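Local atomic coordinates of HpuA (PDB entry 5EC6), a protein that is an outer-membrane lipoprotein that binds haemoglobin as a receptor and probably thereby serves the uptake of haem iron. Residues T287-F290 against L296-S299; F138-S143 against V148-G153. All blocks are in the same frame, centred on the assembly; numbering follows the deposited sequence.

Interaction 1. Residues T287-F290 against L296-S299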
loop_
_atom_site.group_PDB
_atom_site.type_symbol
_atom_site.label_atom_id
_atom_site.label_comp_id
_atom_site.label_asym_id
_atom_site.label_seq_id
_atom_site.Cartn_x
_atom_site.Cartn_y
_atom_site.Cartn_z
ATOM N N THR A 287 -1.361 -5.026 7.043
ATOM C CA THR A 287 -0.479 -6.162 7.274
ATOM C C THR A 287 -1.303 -7.361 7.728
ATOM O O THR A 287 -2.417 -7.216 8.260
ATOM C CB THR A 287 0.618 -5.854 8.320
ATOM O OG1 THR A 287 0.016 -5.439 9.552
ATOM C CG2 THR A 287 1.572 -4.786 7.787
ATOM N N VAL A 288 -0.701 -8.528 7.532
ATOM C CA VAL A 288 -1.266 -9.778 8.055
ATOM C C VAL A 288 -0.151 -10.506 8.761
ATOM O O VAL A 288 0.867 -10.765 8.155
ATOM C CB VAL A 288 -1.900 -10.693 6.975
ATOM C CG1 VAL A 288 -2.615 -11.830 7.663
ATOM C CG2 VAL A 288 -2.873 -9.938 6.104
ATOM N N ASN A 289 -0.318 -10.757 10.059
ATOM C CA ASN A 289 0.762 -11.214 10.918
ATOM C C ASN A 289 0.388 -12.565 11.543
ATOM O O ASN A 289 -0.542 -12.628 12.374
ATOM C CB ASN A 289 1.027 -10.205 12.017
ATOM C CG ASN A 289 2.347 -10.441 12.724
ATOM O OD1 ASN A 289 2.766 -11.598 12.971
ATOM N ND2 ASN A 289 3.023 -9.329 13.072
ATOM N N PHE A 290 1.117 -13.606 11.117
ATOM C CA PHE A 290 0.876 -14.989 11.552
ATOM C C PHE A 290 1.794 -15.378 12.735
ATOM O O PHE A 290 1.749 -16.510 13.220
ATOM C CB PHE A 290 1.113 -15.917 10.362
ATOM C CG PHE A 290 0.147 -15.714 9.238
ATOM C CD1 PHE A 290 -1.089 -16.375 9.219
ATOM C CD2 PHE A 290 0.426 -14.801 8.228
ATOM C CE1 PHE A 290 -1.984 -16.196 8.189
ATOM C CE2 PHE A 290 -0.483 -14.580 7.210
ATOM C CZ PHE A 290 -1.707 -15.289 7.189
ATOM N N LEU A 296 5.024 -16.271 6.537
ATOM C CA LEU A 296 3.697 -16.085 5.999
ATOM C C LEU A 296 3.280 -14.622 6.065
ATOM O O LEU A 296 2.289 -14.244 5.439
ATOM C CB LEU A 296 2.664 -16.938 6.721
ATOM C CG LEU A 296 2.925 -18.441 6.679
ATOM C CD1 LEU A 296 1.856 -19.138 7.499
ATOM C CD2 LEU A 296 2.939 -18.962 5.247
ATOM N N ASN A 297 4.007 -13.817 6.840
ATOM C CA ASN A 297 3.541 -12.432 7.082
ATOM C C ASN A 297 3.560 -11.634 5.797
ATOM O O ASN A 297 4.417 -11.788 4.918
ATOM C CB ASN A 297 4.377 -11.728 8.149
ATOM C CG ASN A 297 4.222 -12.366 9.528
ATOM O OD1 ASN A 297 3.405 -13.265 9.695
ATOM N ND2 ASN A 297 4.915 -11.835 10.523
ATOM N N ALA A 298 2.568 -10.756 5.685
ATOM C CA ALA A 298 2.297 -10.036 4.412
ATOM C C ALA A 298 2.007 -8.574 4.680
ATOM O O ALA A 298 1.441 -8.224 5.725
ATOM C CB ALA A 298 1.112 -10.630 3.693
ATOM N N SER A 299 2.343 -7.738 3.715
ATOM C CA SER A 299 1.692 -6.436 3.563
ATOM C C SER A 299 0.851 -6.410 2.307
ATOM O O SER A 299 0.959 -7.253 1.437
ATOM C CB SER A 299 2.732 -5.303 3.574
ATOM O OG SER A 299 3.659 -5.470 2.498
#
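Asn297 reaches from its own segment to the backbone of Phe290 and takes over the pairing of two antiparallel strands just where their hairpin opens into its loop. Its CB lies beside the carbonyl oxygen of Val288. With CG anti to the carbonyl carbon (chi1 -66°), the amide is carried across to the facing segment. At the tip the two branches part: OD1 accepts the N-H of Phe290 at 2.7 Å in a nearly straight bond (165° at the hydrogen), although the donor stands well above the amide plane. ND2 points to Asn289 OD1 in a weak, bent bond of 3.3 Å, the two amide planes being 58° apart. Both ends have further partners in the turn, since Gly291 N donates to Asn289 OD1 and Gly291 O accepts from Asn297 ND2. Asparagine suits the position because one short, flat group offers an acceptor and a donor side by side.

Phe290 also packs on Leu296. CD2 of its ring sits 3.4 Å from Leu296 CB, and Leu296 CD1 lies over one face, while Asn297 OD1 meets the ring edge in its plane. Deeper in the hairpin, Val288 and Ala298 form a hydrogen-bonded pair, with Val288 N to Ala298 O at 2.8 Å and Ala298 N to Val288 O at 3.0 Å. The small methyl of Ala298 sits beside the branched Val288, CB to CB 4.5 Å. On the other face Thr287 stands against Ser299 as a non-hydrogen-bonded pair.

The regular ladder is thus continued by a side chain, so that Phe290 N keeps an acceptor beyond the last backbone pair, Val288 with Ala298, and the amide network ties the turn to both strands.

Interaction 2. Residues F138-S143 against V148-G153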
loop_
_atom_site.group_PDB
_atom_site.type_symbol
_atom_site.label_atom_id
_atom_site.label_comp_id
_atom_site.label_asym_id
_atom_site.label_seq_id
_atom_site.Cartn_x
_atom_site.Cartn_y
_atom_site.Cartn_z
ATOM N N PHE A 138 3.430 0.394 0.031
ATOM C CA PHE A 138 3.598 -0.831 0.827
ATOM C C PHE A 138 4.809 -1.571 0.332
ATOM O O PHE A 138 5.248 -1.367 -0.806
ATOM C CB PHE A 138 2.311 -1.701 0.861
ATOM C CG PHE A 138 1.993 -2.421 -0.418
ATOM C CD1 PHE A 138 1.421 -1.754 -1.513
ATOM C CD2 PHE A 138 2.242 -3.771 -0.547
ATOM C CE1 PHE A 138 1.095 -2.421 -2.670
ATOM C CE2 PHE A 138 1.976 -4.432 -1.736
ATOM C CZ PHE A 138 1.397 -3.769 -2.787
ATOM N N GLY A 139 5.340 -2.426 1.196
ATOM C CA GLY A 139 6.579 -3.099 0.888
ATOM C C GLY A 139 7.119 -3.820 2.074
ATOM O O GLY A 139 6.377 -4.272 2.967
ATOM N N ALA A 140 8.448 -4.027 2.052
ATOM C CA ALA A 140 9.128 -4.778 3.120
ATOM C C ALA A 140 10.548 -4.320 3.219
ATOM O O ALA A 140 11.177 -3.982 2.192
ATOM C CB ALA A 140 9.115 -6.264 2.839
ATOM N N TRP A 141 11.062 -4.378 4.449
ATOM C CA TRP A 141 12.476 -4.213 4.718
ATOM C C TRP A 141 12.979 -5.514 5.353
ATOM O O TRP A 141 12.298 -6.123 6.191
ATOM C CB TRP A 141 12.686 -3.040 5.632
ATOM C CG TRP A 141 14.099 -2.815 6.160
ATOM C CD1 TRP A 141 15.059 -2.022 5.623
ATOM C CD2 TRP A 141 14.641 -3.326 7.402
ATOM N NE1 TRP A 141 16.196 -2.016 6.426
ATOM C CE2 TRP A 141 15.947 -2.800 7.537
ATOM C CE3 TRP A 141 14.154 -4.184 8.382
ATOM C CZ2 TRP A 141 16.756 -3.105 8.627
ATOM C CZ3 TRP A 141 14.958 -4.449 9.506
ATOM C CH2 TRP A 141 16.239 -3.910 9.601
ATOM N N MET A 142 14.165 -5.918 4.932
ATOM C CA MET A 142 14.834 -7.089 5.528
ATOM C C MET A 142 16.102 -6.624 6.218
ATOM O O MET A 142 16.866 -5.878 5.613
ATOM C CB MET A 142 15.144 -8.118 4.465
ATOM C CG MET A 142 15.925 -9.305 5.016
ATOM S SD MET A 142 16.486 -10.402 3.689
ATOM C CE MET A 142 14.952 -11.258 3.654
ATOM N N SER A 143 16.327 -7.087 7.449
ATOM C CA SER A 143 17.573 -6.770 8.173
ATOM C C SER A 143 18.765 -7.589 7.629
ATOM O O SER A 143 18.582 -8.589 6.905
ATOM C CB SER A 143 17.442 -6.993 9.678
ATOM O OG SER A 143 17.529 -8.358 9.992
ATOM N N VAL A 148 12.399 -9.695 8.871
ATOM C CA VAL A 148 11.675 -8.853 7.891
ATOM C C VAL A 148 10.627 -8.047 8.641
ATOM O O VAL A 148 9.953 -8.561 9.541
ATOM C CB VAL A 148 11.029 -9.761 6.802
ATOM C CG1 VAL A 148 10.125 -8.993 5.828
ATOM C CG2 VAL A 148 12.101 -10.438 5.988
ATOM N N SER A 149 10.449 -6.776 8.242
ATOM C CA SER A 149 9.282 -5.981 8.639
ATOM C C SER A 149 8.529 -5.524 7.401
ATOM O O SER A 149 9.072 -4.755 6.587
ATOM C CB SER A 149 9.681 -4.802 9.492
ATOM O OG SER A 149 8.538 -4.132 9.936
ATOM N N LEU A 150 7.339 -6.078 7.224
ATOM C CA LEU A 150 6.479 -5.701 6.090
ATOM C C LEU A 150 5.630 -4.535 6.532
ATOM O O LEU A 150 5.237 -4.451 7.718
ATOM C CB LEU A 150 5.657 -6.860 5.608
ATOM C CG LEU A 150 6.458 -8.106 5.195
ATOM C CD1 LEU A 150 6.427 -9.171 6.306
ATOM C CD2 LEU A 150 6.114 -8.660 3.802
ATOM N N PHE A 151 5.374 -3.584 5.601
ATOM C CA PHE A 151 4.670 -2.363 5.957
ATOM C C PHE A 151 3.692 -1.944 4.867
ATOM O O PHE A 151 3.816 -2.279 3.687
ATOM C CB PHE A 151 5.633 -1.180 6.211
ATOM C CG PHE A 151 6.334 -0.696 4.975
ATOM C CD1 PHE A 151 7.491 -1.298 4.544
ATOM C CD2 PHE A 151 5.809 0.374 4.255
ATOM C CE1 PHE A 151 8.118 -0.846 3.376
ATOM C CE2 PHE A 151 6.413 0.790 3.091
ATOM C CZ PHE A 151 7.561 0.193 2.672
ATOM N N ALA A 152 2.708 -1.178 5.312
ATOM C CA ALA A 152 1.801 -0.410 4.433
ATOM C C ALA A 152 1.551 0.900 5.172
ATOM O O ALA A 152 1.151 0.914 6.326
ATOM C CB ALA A 152 0.486 -1.113 4.162
ATOM N N GLY A 153 1.859 2.025 4.529
ATOM C CA GLY A 153 1.660 3.293 5.195
ATOM C C GLY A 153 1.375 4.432 4.220
ATOM O O GLY A 153 1.625 4.322 3.025
#
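The ring of Phe151 leans across to the facing strand and lies over Gly139, its face turned to the glycine backbone. CG stands between the backbone N and the carbonyl carbon (chi1 69°), which folds the ring back over its neighbour. Gly139 CA makes a CH-pi contact 4.1 Å from the ring centroid, and Gly139 N lies over the centre of the same face. Glycine suits the place because a CB here would point to the face of the sheet that carries Phe151, tight against Phe151 CZ. Beneath the ring the two residues exchange backbone bonds, Gly139 N to Phe151 O and Phe151 N to Gly139 O, each 2.9 Å. Trp141 and Ser149, pointing to the same face as Phe151, exchange a second pair.

Side chains on the other face are apolar. Val148 CG2 meets Met142 CE at 3.8 Å, the methionine bending at chi3 (-84°) as the two chains cross at a slant. The small methyl of Ala140 touches both Val148 CG1 and Leu150 CD2, and Phe138 CB rests on Ala152 CB.

This apolar face packs against strand 174-185 at Ile180 and Val184. Within the sheet, strand 115-118 flanks 136-142 and strand 40-43 flanks 148-154, while Tyr73 stacks on Phe151.

Interactions 1 and 2 are both antiparallel hairpins, largely buried, with centres about 10 Å apart. Interaction 2 runs along nearly the whole length of its two strands, up to their turn, with backbone bonds in regular order and aromatic and aliphatic groups filling the faces. Interaction 1 lies at the mouth of a turn: its partly exposed Phe290 and Leu296 flank amide chemistry that extends the ladder beyond its last backbone bonds. The two meet directly. Ser299 OG lies 3.0 Å from Gly139 O, a probable hydrogen bond, and Thr287 CG2 packs near Leu150 O. Strand 174-185 pairs with strand 298-308 and takes side chains of both contacts, Arg183 meeting the first, Ile180 and Val184 the second.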